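Local coordinates for protein MJ1225 (Methanocaldococcus jannaschii, PDB 3KH5) that binds AMP and ADP through four CBS motifs and is a putative archaeal homologue of the AMPK gamma subunit, though its precise function remains unknown, at residues A[3-8]-A[118-123]; A[35-40]-A[128-133]; A[161-166]-A[189-194]; A[258-261]-A[265-268]. One frame throughout, in Å; residues are numbered along the deposited sequence.

Interaction 1. Residues A[3-8]-A[118-123]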
loop_
_atom_site.group_PDB
_atom_site.type_symbol
_atom_site.label_atom_id
_atom_site.label_comp_id
_atom_site.label_asym_id
_atom_site.label_seq_id
_atom_site.Cartn_x
_atom_site.Cartn_y
_atom_site.Cartn_z
ATOM N N VAL A 3 1.079 -2.123 -27.237
ATOM C CA VAL A 3 -0.140 -1.753 -26.456
ATOM C C VAL A 3 0.239 -0.705 -25.403
ATOM O O VAL A 3 0.679 -1.062 -24.307
ATOM C CB VAL A 3 -0.778 -2.995 -25.767
ATOM C CG1 VAL A 3 -2.145 -2.650 -25.186
ATOM C CG2 VAL A 3 -0.895 -4.163 -26.741
ATOM N N ARG A 4 0.061 0.576 -25.730
ATOM C CA ARG A 4 0.555 1.652 -24.861
ATOM C C ARG A 4 -0.177 1.727 -23.528
ATOM O O ARG A 4 -1.410 1.681 -23.485
ATOM C CB ARG A 4 0.539 3.011 -25.570
ATOM C CG ARG A 4 1.317 3.010 -26.868
ATOM C CD ARG A 4 2.390 4.076 -26.898
ATOM N NE ARG A 4 3.680 3.460 -27.201
ATOM C CZ ARG A 4 4.125 3.176 -28.424
ATOM N NH1 ARG A 4 3.398 3.468 -29.500
ATOM N NH2 ARG A 4 5.312 2.603 -28.573
ATOM N N VAL A 5 0.597 1.834 -22.445
ATOM C CA VAL A 5 0.037 1.952 -21.093
ATOM C C VAL A 5 -0.894 3.147 -20.985
ATOM O O VAL A 5 -1.891 3.096 -20.259
ATOM C CB VAL A 5 1.115 2.044 -19.963
ATOM C CG1 VAL A 5 1.808 0.720 -19.768
ATOM C CG2 VAL A 5 2.121 3.173 -20.213
ATOM N N MET A 6 -0.566 4.216 -21.712
ATOM C CA MET A 6 -1.407 5.409 -21.763
ATOM C C MET A 6 -2.840 5.094 -22.193
ATOM O O MET A 6 -3.770 5.813 -21.818
ATOM C CB MET A 6 -0.796 6.481 -22.673
ATOM C CG MET A 6 0.259 7.351 -21.994
ATOM S SD MET A 6 -0.286 8.094 -20.436
ATOM C CE MET A 6 -1.506 9.325 -21.035
ATOM N N LYS A 7 -3.016 4.022 -22.969
ATOM C CA LYS A 7 -4.348 3.576 -23.395
ATOM C C LYS A 7 -5.225 3.084 -22.239
ATOM O O LYS A 7 -6.451 3.195 -22.296
ATOM C CB LYS A 7 -4.260 2.501 -24.487
ATOM C CG LYS A 7 -4.232 3.047 -25.910
ATOM C CD LYS A 7 -2.822 3.134 -26.470
ATOM C CE LYS A 7 -2.787 4.011 -27.721
ATOM N NZ LYS A 7 -1.550 3.745 -28.547
ATOM N N ILE A 8 -4.591 2.539 -21.202
ATOM C CA ILE A 8 -5.292 2.114 -19.989
ATOM C C ILE A 8 -5.299 3.227 -18.965
ATOM O O ILE A 8 -6.250 3.365 -18.181
ATOM C CB ILE A 8 -4.593 0.925 -19.315
ATOM C CG1 ILE A 8 -4.534 -0.279 -20.258
ATOM C CG2 ILE A 8 -5.272 0.563 -17.985
ATOM C CD1 ILE A 8 -3.367 -1.196 -19.940
ATOM N N ALA A 118 3.153 3.235 -10.751
ATOM C CA ALA A 118 4.240 4.043 -11.306
ATOM C C ALA A 118 3.723 5.279 -12.034
ATOM O O ALA A 118 2.841 5.163 -12.890
ATOM C CB ALA A 118 5.106 3.198 -12.243
ATOM N N PRO A 119 4.269 6.466 -11.701
ATOM C CA PRO A 119 3.953 7.668 -12.464
ATOM C C PRO A 119 4.349 7.494 -13.929
ATOM O O PRO A 119 5.379 6.882 -14.228
ATOM C CB PRO A 119 4.827 8.740 -11.802
ATOM C CG PRO A 119 5.060 8.240 -10.423
ATOM C CD PRO A 119 5.197 6.758 -10.591
ATOM N N ILE A 120 3.514 7.994 -14.832
ATOM C CA ILE A 120 3.860 8.027 -16.246
ATOM C C ILE A 120 4.306 9.448 -16.543
ATOM O O ILE A 120 3.585 10.406 -16.245
ATOM C CB ILE A 120 2.677 7.612 -17.143
ATOM C CG1 ILE A 120 2.325 6.141 -16.894
ATOM C CG2 ILE A 120 3.015 7.812 -18.620
ATOM C CD1 ILE A 120 0.851 5.821 -17.094
ATOM N N VAL A 121 5.507 9.583 -17.098
ATOM C CA VAL A 121 6.097 10.899 -17.332
ATOM C C VAL A 121 6.454 11.121 -18.796
ATOM O O VAL A 121 6.621 10.168 -19.563
ATOM C CB VAL A 121 7.367 11.148 -16.459
ATOM C CG1 VAL A 121 7.056 10.985 -14.976
ATOM C CG2 VAL A 121 8.527 10.235 -16.877
ATOM N N ASN A 122 6.569 12.390 -19.182
ATOM C CA ASN A 122 7.060 12.711 -20.513
ATOM C C ASN A 122 8.579 12.815 -20.514
ATOM O O ASN A 122 9.234 12.417 -19.545
ATOM C CB ASN A 122 6.380 13.971 -21.080
ATOM C CG ASN A 122 6.684 15.230 -20.286
ATOM O OD1 ASN A 122 7.619 15.278 -19.484
ATOM N ND2 ASN A 122 5.890 16.270 -20.516
ATOM N N ASP A 123 9.138 13.346 -21.597
ATOM C CA ASP A 123 10.588 13.426 -21.736
ATOM C C ASP A 123 11.239 14.425 -20.772
ATOM O O ASP A 123 12.439 14.325 -20.500
ATOM C CB ASP A 123 10.997 13.677 -23.195
ATOM C CG ASP A 123 11.083 12.384 -24.015
ATOM O OD1 ASP A 123 10.914 11.283 -23.441
ATOM O OD2 ASP A 123 11.328 12.470 -25.239
#

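Interaction 2. Residues A[35-40]-A[128-133]. With ADP (adenosine-5'-diphosphate), chain B; ADP (adenosine-5'-diphosphate), chain D.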
loop_
_atom_site.group_PDB
_atom_site.type_symbol
_atom_site.label_atom_id
_atom_site.label_comp_id
_atom_site.label_asym_id
_atom_site.label_seq_id
_atom_site.Cartn_x
_atom_site.Cartn_y
_atom_site.Cartn_z
ATOM N N TYR A 35 -6.807 7.974 -2.078
ATOM C CA TYR A 35 -5.582 7.562 -2.759
ATOM C C TYR A 35 -4.430 7.425 -1.793
ATOM O O TYR A 35 -4.009 8.391 -1.148
ATOM C CB TYR A 35 -5.229 8.509 -3.905
ATOM C CG TYR A 35 -6.316 8.538 -4.942
ATOM C CD1 TYR A 35 -6.832 7.349 -5.462
ATOM C CD2 TYR A 35 -6.857 9.741 -5.382
ATOM C CE1 TYR A 35 -7.850 7.358 -6.405
ATOM C CE2 TYR A 35 -7.878 9.763 -6.331
ATOM C CZ TYR A 35 -8.368 8.567 -6.836
ATOM O OH TYR A 35 -9.375 8.579 -7.773
ATOM N N ARG A 36 -3.930 6.200 -1.709
ATOM C CA ARG A 36 -2.858 5.878 -0.789
ATOM C C ARG A 36 -1.466 5.892 -1.454
ATOM O O ARG A 36 -0.498 5.371 -0.892
ATOM C CB ARG A 36 -3.162 4.549 -0.078
ATOM C CG ARG A 36 -3.955 4.697 1.243
ATOM C CD ARG A 36 -5.250 5.524 1.119
ATOM N NE ARG A 36 -5.714 6.025 2.417
ATOM C CZ ARG A 36 -6.896 5.748 2.968
ATOM N NH1 ARG A 36 -7.775 4.976 2.339
ATOM N NH2 ARG A 36 -7.205 6.257 4.155
ATOM N N ARG A 37 -1.372 6.501 -2.637
ATOM C CA ARG A 37 -0.099 6.653 -3.356
ATOM C C ARG A 37 -0.039 8.032 -4.008
ATOM O O ARG A 37 -0.760 8.301 -4.973
ATOM C CB ARG A 37 0.057 5.555 -4.417
ATOM C CG ARG A 37 1.334 5.635 -5.269
ATOM C CD ARG A 37 1.288 4.679 -6.477
ATOM N NE ARG A 37 0.852 3.338 -6.093
ATOM C CZ ARG A 37 1.660 2.350 -5.717
ATOM N NH1 ARG A 37 2.977 2.523 -5.688
ATOM N NH2 ARG A 37 1.142 1.174 -5.374
ATOM N N LEU A 38 0.816 8.905 -3.476
ATOM C CA LEU A 38 0.880 10.292 -3.943
ATOM C C LEU A 38 2.227 10.701 -4.545
ATOM O O LEU A 38 3.221 10.821 -3.808
ATOM C CB LEU A 38 0.519 11.265 -2.809
ATOM C CG LEU A 38 -0.804 11.136 -2.046
ATOM C CD1 LEU A 38 -0.870 12.173 -0.934
ATOM C CD2 LEU A 38 -2.006 11.269 -2.969
ATOM N N PRO A 39 2.267 10.933 -5.879
ATOM C CA PRO A 39 3.437 11.555 -6.502
ATOM C C PRO A 39 3.706 12.926 -5.904
ATOM O O PRO A 39 2.771 13.680 -5.610
ATOM C CB PRO A 39 3.024 11.701 -7.972
ATOM C CG PRO A 39 2.021 10.639 -8.185
ATOM C CD PRO A 39 1.260 10.553 -6.891
ATOM N N VAL A 40 4.984 13.214 -5.703
ATOM C CA VAL A 40 5.417 14.517 -5.250
ATOM C C VAL A 40 5.999 15.223 -6.475
ATOM O O VAL A 40 6.893 14.698 -7.151
ATOM C CB VAL A 40 6.418 14.418 -4.074
ATOM C CG1 VAL A 40 6.747 15.799 -3.532
ATOM C CG2 VAL A 40 5.842 13.548 -2.952
ATOM N N ILE A 128 2.389 12.912 -16.345
ATOM C CA ILE A 128 1.366 12.774 -17.377
ATOM C C ILE A 128 0.158 12.030 -16.809
ATOM O O ILE A 128 -0.978 12.503 -16.906
ATOM C CB ILE A 128 1.934 12.048 -18.640
ATOM C CG1 ILE A 128 2.919 12.952 -19.406
ATOM C CG2 ILE A 128 0.811 11.565 -19.568
ATOM C CD1 ILE A 128 2.442 14.409 -19.612
ATOM N N SER A 129 0.425 10.872 -16.210
ATOM C CA SER A 129 -0.602 10.031 -15.607
ATOM C C SER A 129 0.029 9.114 -14.560
ATOM O O SER A 129 1.094 9.417 -14.018
ATOM C CB SER A 129 -1.310 9.204 -16.688
ATOM O OG SER A 129 -2.497 8.618 -16.178
ATOM N N LEU A 130 -0.638 7.995 -14.287
ATOM C CA LEU A 130 -0.163 6.975 -13.359
ATOM C C LEU A 130 -0.867 5.664 -13.682
ATOM O O LEU A 130 -2.057 5.651 -14.002
ATOM C CB LEU A 130 -0.450 7.373 -11.909
ATOM C CG LEU A 130 0.029 6.408 -10.816
ATOM C CD1 LEU A 130 1.202 7.006 -10.051
ATOM C CD2 LEU A 130 -1.115 6.129 -9.862
ATOM N N ILE A 131 -0.119 4.568 -13.604
ATOM C CA ILE A 131 -0.662 3.223 -13.800
ATOM C C ILE A 131 -0.336 2.359 -12.579
ATOM O O ILE A 131 0.751 2.462 -12.011
ATOM C CB ILE A 131 -0.117 2.569 -15.105
ATOM C CG1 ILE A 131 -0.810 1.235 -15.412
ATOM C CG2 ILE A 131 1.395 2.386 -15.060
ATOM C CD1 ILE A 131 -1.958 1.352 -16.389
ATOM N N THR A 132 -1.287 1.520 -12.176
ATOM C CA THR A 132 -1.085 0.615 -11.051
ATOM C C THR A 132 -1.377 -0.797 -11.528
ATOM O O THR A 132 -1.890 -0.987 -12.635
ATOM C CB THR A 132 -2.028 0.940 -9.876
ATOM O OG1 THR A 132 -3.377 0.619 -10.243
ATOM C CG2 THR A 132 -1.944 2.416 -9.488
ATOM N N GLU A 133 -1.055 -1.783 -10.692
ATOM C CA GLU A 133 -1.320 -3.191 -11.000
ATOM C C GLU A 133 -2.811 -3.482 -11.233
ATOM O O GLU A 133 -3.160 -4.243 -12.141
ATOM C CB GLU A 133 -0.763 -4.091 -9.898
ATOM C CG GLU A 133 0.757 -4.092 -9.805
ATOM C CD GLU A 133 1.265 -4.809 -8.570
ATOM O OE1 GLU A 133 2.218 -5.605 -8.696
ATOM O OE2 GLU A 133 0.708 -4.578 -7.474
HETATM P PB ADP B . -2.583 2.521 -4.321
HETATM O O1B ADP B . -3.523 3.613 -3.977
HETATM O O2B ADP B . -2.720 1.268 -3.298
HETATM O O3B ADP B . -1.047 2.956 -4.200
HETATM P PA ADP B . -3.980 0.864 -6.046
HETATM O O1A ADP B . -5.054 0.767 -5.005
HETATM O O2A ADP B . -4.337 0.554 -7.618
HETATM O O3A ADP B . -2.779 1.951 -5.813
HETATM O "O5'" ADP B . -4.685 2.287 -6.497
HETATM C "C5'" ADP B . -6.074 2.676 -6.247
HETATM C "C4'" ADP B . -6.819 3.116 -7.545
HETATM O "O4'" ADP B . -6.896 4.566 -7.730
HETATM C "C3'" ADP B . -6.072 2.543 -8.752
HETATM O "O3'" ADP B . -7.000 1.915 -9.660
HETATM C "C2'" ADP B . -5.373 3.728 -9.413
HETATM O "O2'" ADP B . -5.713 3.702 -10.801
HETATM C "C1'" ADP B . -5.949 4.998 -8.759
HETATM N N9 ADP B . -4.957 5.943 -8.102
HETATM C C8 ADP B . -3.980 5.611 -7.253
HETATM N N7 ADP B . -3.321 6.708 -6.872
HETATM C C5 ADP B . -3.881 7.754 -7.474
HETATM C C6 ADP B . -3.635 9.128 -7.465
HETATM N N6 ADP B . -2.645 9.637 -6.733
HETATM N N1 ADP B . -4.413 9.936 -8.211
HETATM C C2 ADP B . -5.400 9.440 -8.949
HETATM N N3 ADP B . -5.659 8.137 -8.976
HETATM C C4 ADP B . -4.920 7.269 -8.257
HETATM P PB ADP D . 3.761 -0.645 -3.559
HETATM O O1B ADP D . 4.273 -2.038 -3.423
HETATM O O2B ADP D . 2.146 -0.581 -3.352
HETATM O O3B ADP D . 4.041 0.026 -5.004
HETATM P PA ADP D . 3.750 0.394 -1.121
HETATM O O1A ADP D . 4.174 -0.474 0.001
HETATM O O2A ADP D . 3.049 1.807 -0.712
HETATM O O3A ADP D . 4.429 0.377 -2.552
HETATM O "O5'" ADP D . 5.118 1.264 -0.813
HETATM C "C5'" ADP D . 6.404 0.692 -0.415
HETATM C "C4'" ADP D . 7.586 1.685 -0.643
HETATM O "O4'" ADP D . 7.821 1.773 -2.085
HETATM C "C3'" ADP D . 7.350 3.125 -0.140
HETATM O "O3'" ADP D . 8.565 3.619 0.439
HETATM C "C2'" ADP D . 6.996 3.889 -1.420
HETATM O "O2'" ADP D . 7.355 5.279 -1.342
HETATM C "C1'" ADP D . 7.858 3.173 -2.453
HETATM N N9 ADP D . 7.295 3.329 -3.827
HETATM C C8 ADP D . 6.044 3.115 -4.254
HETATM N N7 ADP D . 5.975 3.373 -5.566
HETATM C C5 ADP D . 7.185 3.750 -5.967
HETATM C C6 ADP D . 7.733 4.135 -7.184
HETATM N N6 ADP D . 6.986 4.187 -8.284
HETATM N N1 ADP D . 9.037 4.458 -7.230
HETATM C C2 ADP D . 9.804 4.415 -6.146
HETATM N N3 ADP D . 9.312 4.051 -4.972
HETATM C C4 ADP D . 8.017 3.717 -4.862
#

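Interaction 3. Residues A[161-166]-A[189-194]. With SO4 (sulfate ion), chain G.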
loop_
_atom_site.group_PDB
_atom_site.type_symbol
_atom_site.label_atom_id
_atom_site.label_comp_id
_atom_site.label_asym_id
_atom_site.label_seq_id
_atom_site.Cartn_x
_atom_site.Cartn_y
_atom_site.Cartn_z
ATOM N N ALA A 161 0.757 -11.299 11.410
ATOM C CA ALA A 161 0.675 -10.594 12.692
ATOM C C ALA A 161 -0.193 -11.418 13.641
ATOM O O ALA A 161 -0.814 -12.388 13.208
ATOM C CB ALA A 161 0.094 -9.202 12.498
ATOM N N THR A 162 -0.226 -11.064 14.926
ATOM C CA THR A 162 -1.157 -11.711 15.864
ATOM C C THR A 162 -2.071 -10.681 16.543
ATOM O O THR A 162 -1.745 -9.491 16.569
ATOM C CB THR A 162 -0.441 -12.606 16.917
ATOM O OG1 THR A 162 0.364 -11.801 17.785
ATOM C CG2 THR A 162 0.417 -13.682 16.254
ATOM N N PRO A 163 -3.227 -11.133 17.083
ATOM C CA PRO A 163 -4.210 -10.201 17.664
ATOM C C PRO A 163 -3.640 -9.323 18.789
ATOM O O PRO A 163 -4.110 -8.198 19.000
ATOM C CB PRO A 163 -5.306 -11.126 18.214
ATOM C CG PRO A 163 -5.131 -12.423 17.482
ATOM C CD PRO A 163 -3.674 -12.539 17.165
ATOM N N GLY A 164 -2.622 -9.835 19.477
ATOM C CA GLY A 164 -2.017 -9.162 20.627
ATOM C C GLY A 164 -0.821 -8.273 20.345
ATOM O O GLY A 164 -0.380 -7.542 21.232
ATOM N N GLU A 165 -0.287 -8.321 19.126
ATOM C CA GLU A 165 0.852 -7.477 18.767
ATOM C C GLU A 165 0.510 -5.997 18.833
ATOM O O GLU A 165 -0.578 -5.588 18.427
ATOM C CB GLU A 165 1.346 -7.811 17.369
ATOM C CG GLU A 165 2.330 -8.944 17.329
ATOM C CD GLU A 165 2.872 -9.152 15.945
ATOM O OE1 GLU A 165 2.213 -9.843 15.148
ATOM O OE2 GLU A 165 3.961 -8.623 15.650
ATOM N N ARG A 166 1.449 -5.207 19.347
ATOM C CA ARG A 166 1.316 -3.754 19.381
ATOM C C ARG A 166 1.575 -3.193 17.973
ATOM O O ARG A 166 2.329 -3.785 17.191
ATOM C CB ARG A 166 2.281 -3.149 20.420
ATOM C CG ARG A 166 2.106 -3.668 21.890
ATOM C CD ARG A 166 3.293 -3.211 22.783
ATOM N NE ARG A 166 3.160 -3.522 24.219
ATOM C CZ ARG A 166 3.831 -4.484 24.860
ATOM N NH1 ARG A 166 4.688 -5.265 24.207
ATOM N NH2 ARG A 166 3.636 -4.671 26.164
ATOM N N ARG A 189 -4.863 -20.250 13.039
ATOM C CA ARG A 189 -6.099 -19.856 12.339
ATOM C C ARG A 189 -6.132 -18.375 11.963
ATOM O O ARG A 189 -5.728 -17.528 12.764
ATOM C CB ARG A 189 -7.321 -20.135 13.230
ATOM C CG ARG A 189 -8.044 -21.467 12.982
ATOM C CD ARG A 189 -7.180 -22.643 13.468
ATOM N NE ARG A 189 -7.807 -23.922 13.132
ATOM C CZ ARG A 189 -7.146 -25.088 13.153
ATOM N NH1 ARG A 189 -5.834 -25.135 13.486
ATOM N NH2 ARG A 189 -7.795 -26.208 12.845
ATOM N N LEU A 190 -6.635 -18.065 10.764
ATOM C CA LEU A 190 -6.878 -16.677 10.349
ATOM C C LEU A 190 -7.980 -16.065 11.202
ATOM O O LEU A 190 -9.073 -16.626 11.305
ATOM C CB LEU A 190 -7.282 -16.605 8.871
ATOM C CG LEU A 190 -7.460 -15.220 8.241
ATOM C CD1 LEU A 190 -6.129 -14.520 8.034
ATOM C CD2 LEU A 190 -8.200 -15.324 6.931
ATOM N N VAL A 191 -7.694 -14.920 11.811
ATOM C CA VAL A 191 -8.658 -14.280 12.707
ATOM C C VAL A 191 -8.935 -12.834 12.306
ATOM O O VAL A 191 -9.806 -12.176 12.883
ATOM C CB VAL A 191 -8.223 -14.375 14.197
ATOM C CG1 VAL A 191 -8.397 -15.799 14.722
ATOM C CG2 VAL A 191 -6.788 -13.904 14.389
ATOM N N GLY A 192 -8.195 -12.360 11.307
ATOM C CA GLY A 192 -8.347 -11.008 10.786
ATOM C C GLY A 192 -7.312 -10.636 9.739
ATOM O O GLY A 192 -6.502 -11.464 9.321
ATOM N N ILE A 193 -7.356 -9.380 9.308
ATOM C CA ILE A 193 -6.346 -8.810 8.421
ATOM C C ILE A 193 -6.070 -7.369 8.864
ATOM O O ILE A 193 -6.967 -6.676 9.351
ATOM C CB ILE A 193 -6.778 -8.881 6.924
ATOM C CG1 ILE A 193 -5.587 -8.628 5.980
ATOM C CG2 ILE A 193 -7.961 -7.940 6.635
ATOM C CD1 ILE A 193 -5.827 -9.050 4.526
ATOM N N ILE A 194 -4.823 -6.937 8.712
ATOM C CA ILE A 194 -4.414 -5.577 9.045
ATOM C C ILE A 194 -3.545 -5.045 7.896
ATOM O O ILE A 194 -2.686 -5.771 7.379
ATOM C CB ILE A 194 -3.680 -5.533 10.427
ATOM C CG1 ILE A 194 -3.492 -4.089 10.910
ATOM C CG2 ILE A 194 -2.342 -6.280 10.391
ATOM C CD1 ILE A 194 -4.746 -3.479 11.520
HETATM S S SO4 G . -1.855 -13.021 20.820
HETATM O O1 SO4 G . -0.567 -13.402 20.241
HETATM O O2 SO4 G . -1.685 -12.704 22.234
HETATM O O3 SO4 G . -2.378 -11.849 20.131
HETATM O O4 SO4 G . -2.809 -14.116 20.670
#

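Interaction 4. Residues A[258-261]-A[265-268]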
loop_
_atom_site.group_PDB
_atom_site.type_symbol
_atom_site.label_atom_id
_atom_site.label_comp_id
_atom_site.label_asym_id
_atom_site.label_seq_id
_atom_site.Cartn_x
_atom_site.Cartn_y
_atom_site.Cartn_z
ATOM N N PRO A 258 -5.847 -13.620 1.868
ATOM C CA PRO A 258 -5.266 -14.773 2.551
ATOM C C PRO A 258 -5.879 -16.046 1.972
ATOM O O PRO A 258 -7.077 -16.072 1.688
ATOM C CB PRO A 258 -5.710 -14.578 4.008
ATOM C CG PRO A 258 -5.936 -13.108 4.134
ATOM C CD PRO A 258 -6.517 -12.707 2.812
ATOM N N VAL A 259 -5.058 -17.070 1.759
ATOM C CA VAL A 259 -5.540 -18.359 1.267
ATOM C C VAL A 259 -5.715 -19.278 2.472
ATOM O O VAL A 259 -4.773 -19.494 3.244
ATOM C CB VAL A 259 -4.586 -18.982 0.213
ATOM C CG1 VAL A 259 -5.215 -20.208 -0.438
ATOM C CG2 VAL A 259 -4.209 -17.951 -0.845
ATOM N N VAL A 260 -6.931 -19.788 2.644
ATOM C CA VAL A 260 -7.257 -20.583 3.823
ATOM C C VAL A 260 -7.876 -21.948 3.539
ATOM O O VAL A 260 -8.405 -22.219 2.452
ATOM C CB VAL A 260 -8.187 -19.825 4.829
ATOM C CG1 VAL A 260 -7.532 -18.538 5.318
ATOM C CG2 VAL A 260 -9.562 -19.549 4.211
ATOM N N ASP A 261 -7.795 -22.780 4.577
ATOM C CA ASP A 261 -8.490 -24.051 4.714
ATOM C C ASP A 261 -9.965 -23.808 4.937
ATOM O O ASP A 261 -10.390 -22.671 5.185
ATOM C CB ASP A 261 -7.985 -24.750 5.979
ATOM C CG ASP A 261 -6.906 -25.768 5.709
ATOM O OD1 ASP A 261 -6.602 -26.558 6.630
ATOM O OD2 ASP A 261 -6.358 -25.792 4.584
ATOM N N ARG A 265 -7.092 -22.521 8.484
ATOM C CA ARG A 265 -5.642 -22.550 8.542
ATOM C C ARG A 265 -5.108 -21.882 7.292
ATOM O O ARG A 265 -5.681 -22.028 6.211
ATOM C CB ARG A 265 -5.131 -23.984 8.658
ATOM C CG ARG A 265 -4.821 -24.357 10.092
ATOM C CD ARG A 265 -5.262 -25.776 10.424
ATOM N NE ARG A 265 -4.151 -26.719 10.573
ATOM C CZ ARG A 265 -3.199 -26.642 11.504
ATOM N NH1 ARG A 265 -3.171 -25.642 12.381
ATOM N NH2 ARG A 265 -2.249 -27.568 11.541
ATOM N N ILE A 266 -4.011 -21.150 7.443
ATOM C CA ILE A 266 -3.438 -20.368 6.350
ATOM C C ILE A 266 -2.577 -21.237 5.452
ATOM O O ILE A 266 -1.626 -21.877 5.918
ATOM C CB ILE A 266 -2.542 -19.227 6.884
ATOM C CG1 ILE A 266 -3.194 -18.540 8.085
ATOM C CG2 ILE A 266 -2.207 -18.221 5.764
ATOM C CD1 ILE A 266 -4.524 -17.887 7.778
ATOM N N LYS A 267 -2.903 -21.242 4.163
ATOM C CA LYS A 267 -2.121 -21.981 3.173
ATOM C C LYS A 267 -1.212 -21.072 2.356
ATOM O O LYS A 267 -0.339 -21.553 1.621
ATOM C CB LYS A 267 -3.046 -22.756 2.227
ATOM C CG LYS A 267 -4.126 -23.604 2.911
ATOM C CD LYS A 267 -3.559 -24.615 3.920
ATOM C CE LYS A 267 -2.563 -25.597 3.296
ATOM N NZ LYS A 267 -3.057 -26.220 2.017
ATOM N N GLY A 268 -1.419 -19.766 2.475
ATOM C CA GLY A 268 -0.691 -18.809 1.657
ATOM C C GLY A 268 -1.402 -17.478 1.577
ATOM O O GLY A 268 -2.296 -17.186 2.376
#

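Interaction 1. Residues A[3-8]-A[118-123]
Ile120 meets Met6 and Val5 together, an example of one beta-branched side chain serving two neighbours. Its CG2, anti to the backbone N, makes the closest touch, to Met6 SD at 3.8 Å, while CD1 at the end of the CG1 arm lies between that sulfur (4.2 Å) and Val5 CG2 (4.3 Å). The thioether of Met6 arrives obliquely and on a curled chain: bends at chi2 (-52°) and chi3 (-70°) fold it back, so that the sulfur rather than the terminal methyl faces Ile120, and CE turns to the neighbouring strand at Ile128. The strand belongs to the second CBS motif, whose sheet and helix 103-112 receive the N-terminal segment; Val5 bonds through its backbone to Ala101 and rests its side chain on Ala106 of that helix. A short turn sets the two contact residues side by side, with Lys7 N bonded to Arg4 O at 2.9 Å and Ile8 N to Val5 O likewise.

Interaction 2. Residues A[35-40]-A[128-133]
Leu130 and Arg37 share most of the surface buried here, with Pro39 completing the apolar side. They belong to strands of the first and second CBS motifs, which face each other across a nucleotide cleft as in a Bateman module. Leu130 divides its two methyls: CD1 packs 4.2 Å from Pro39 CG and lies beside the aliphatic part of Arg37, whereas CD2 turns to the adenine of one ADP, 3.8 Å from its N7. Arg37 runs out with CG anti to the backbone N (chi1 178°) and bends only at chi3, which carries its guanidinium past Thr132 CG2 to a second ADP. There the flat group presents its edge to the beta-phosphate, NH1 bonding O3B at 2.8 Å and NH2 bonding O2B at 2.9 Å. Arg37 thus touches both nucleotides, since its backbone O accepts a nearly straight bond (165°) from N6 of the first ADP at 2.9 Å. That same adenine is covered by one face of the Tyr35 ring, with N3 lying 3.4 Å above the ring plane, toward its rim. An alanine in place of Tyr35 has no ring to lie over the base, and the purine would probably be freer to shift. Thr132, at the N-cap of helix 133-140, gives its OG1 proton to the alpha-phosphate oxygen O2A of the first ADP, 2.8 Å away.

Interaction 3. Residues A[161-166]-A[189-194]
Pro163 lays its ring across the side chain of Val191 at about a right angle, a small instance of a turn pressed onto a strand. From the backbone outward, its CB, and CD where the ring closes, face a bound sulfate, probably from the crystallisation liquor, but that side of the ring is doubtful because one sulfate oxygen sits too close to Gly164 N. CG, the foremost atom, touches Val191 CG2 at 3.8 Å. With CG1 of Val191 beside the backbone N (chi1 -73°), this CG2 is left between the backbone N and the carbonyl carbon, facing the proline. Pro163 also rests on Val184 and Ser186 of strand 181-186. In this third CBS motif the 161-166 segment leads into helix 167-177 by a type I beta turn, Thr162 to Glu165, and strand 189-195 carries a classic beta bulge in which Val191 and Gly192 both face Val184. Substituting an alanine for Pro163 would probably open a gap beside Val191 CG2 and let the turn flex. Glu165 reinforces the turn: its OE1 receives Thr162 N at 2.7 Å on the anti lone pair. Toward Ile194 on the strand, Ala161 CB meets its CG2 at 4.3 Å, where both residues pack against helix 167-177.

Interaction 4. Residues A[258-261]-A[265-268]
Val259 and Gly268 form the antiparallel hydrogen-bonded pair that starts this ladder, with Val259 N donating to Gly268 O at 2.8 Å. Val259 O in turn receives Lys267 N at 2.7 Å and, weakly, Gly268 N, so a single carbonyl holds two successive amides; farther out, Asp261 N binds Arg265 O at 2.8 Å. CA-H...O contacts fill in between, the shorter running from Val260 CA to Arg265 O (3.2 Å). Among apolar contacts, Val260 CG1 meets Ile266 CD1 at 3.9 Å in the non-hydrogen-bonded pair, and both side chains continue onto Leu190 of strand 189-195, in the sheet of the third CBS motif. Charge gathers toward the turn end of the hairpin. Lys267 is bent at every torsion beyond chi1, which brings CD to 3.1 Å from Asp261 OD2, yet NZ stays 4.2 Å from that oxygen and makes its salt bridge with Glu238. Asp261 and Arg265 lie side by side, meeting through Arg265 CB, 3.6 Å from OD1; their charged atoms do not touch. Gly268 has backbone angles at which a side chain would jam against the preceding carbonyl. With Lys267 and Gly268 both facing Val259, this is a classic beta bulge in the hairpin of the fourth CBS motif.

In the fold
The four contacts fall into two pairs, as expected of CBS motifs that associate two by two. Interactions 1 and 2 have centres 11 Å apart and share the sheet of the second motif, where Ile120 O and Ile128 N lie 2.8 Å apart, probably hydrogen-bonded; 3-8 thus backs a strand that lines the ADP site of interaction 2. Interactions 3 and 4, with centres 14 Å apart, join the third and fourth motifs through Leu190, whose CD2 is 3.7 Å from Val260 CG1, near a bound AMP that touches Ile193. Between the pairs, interaction 2 lies about 29 Å from interaction 3, centre to centre, on the opposite side of the chain's centre.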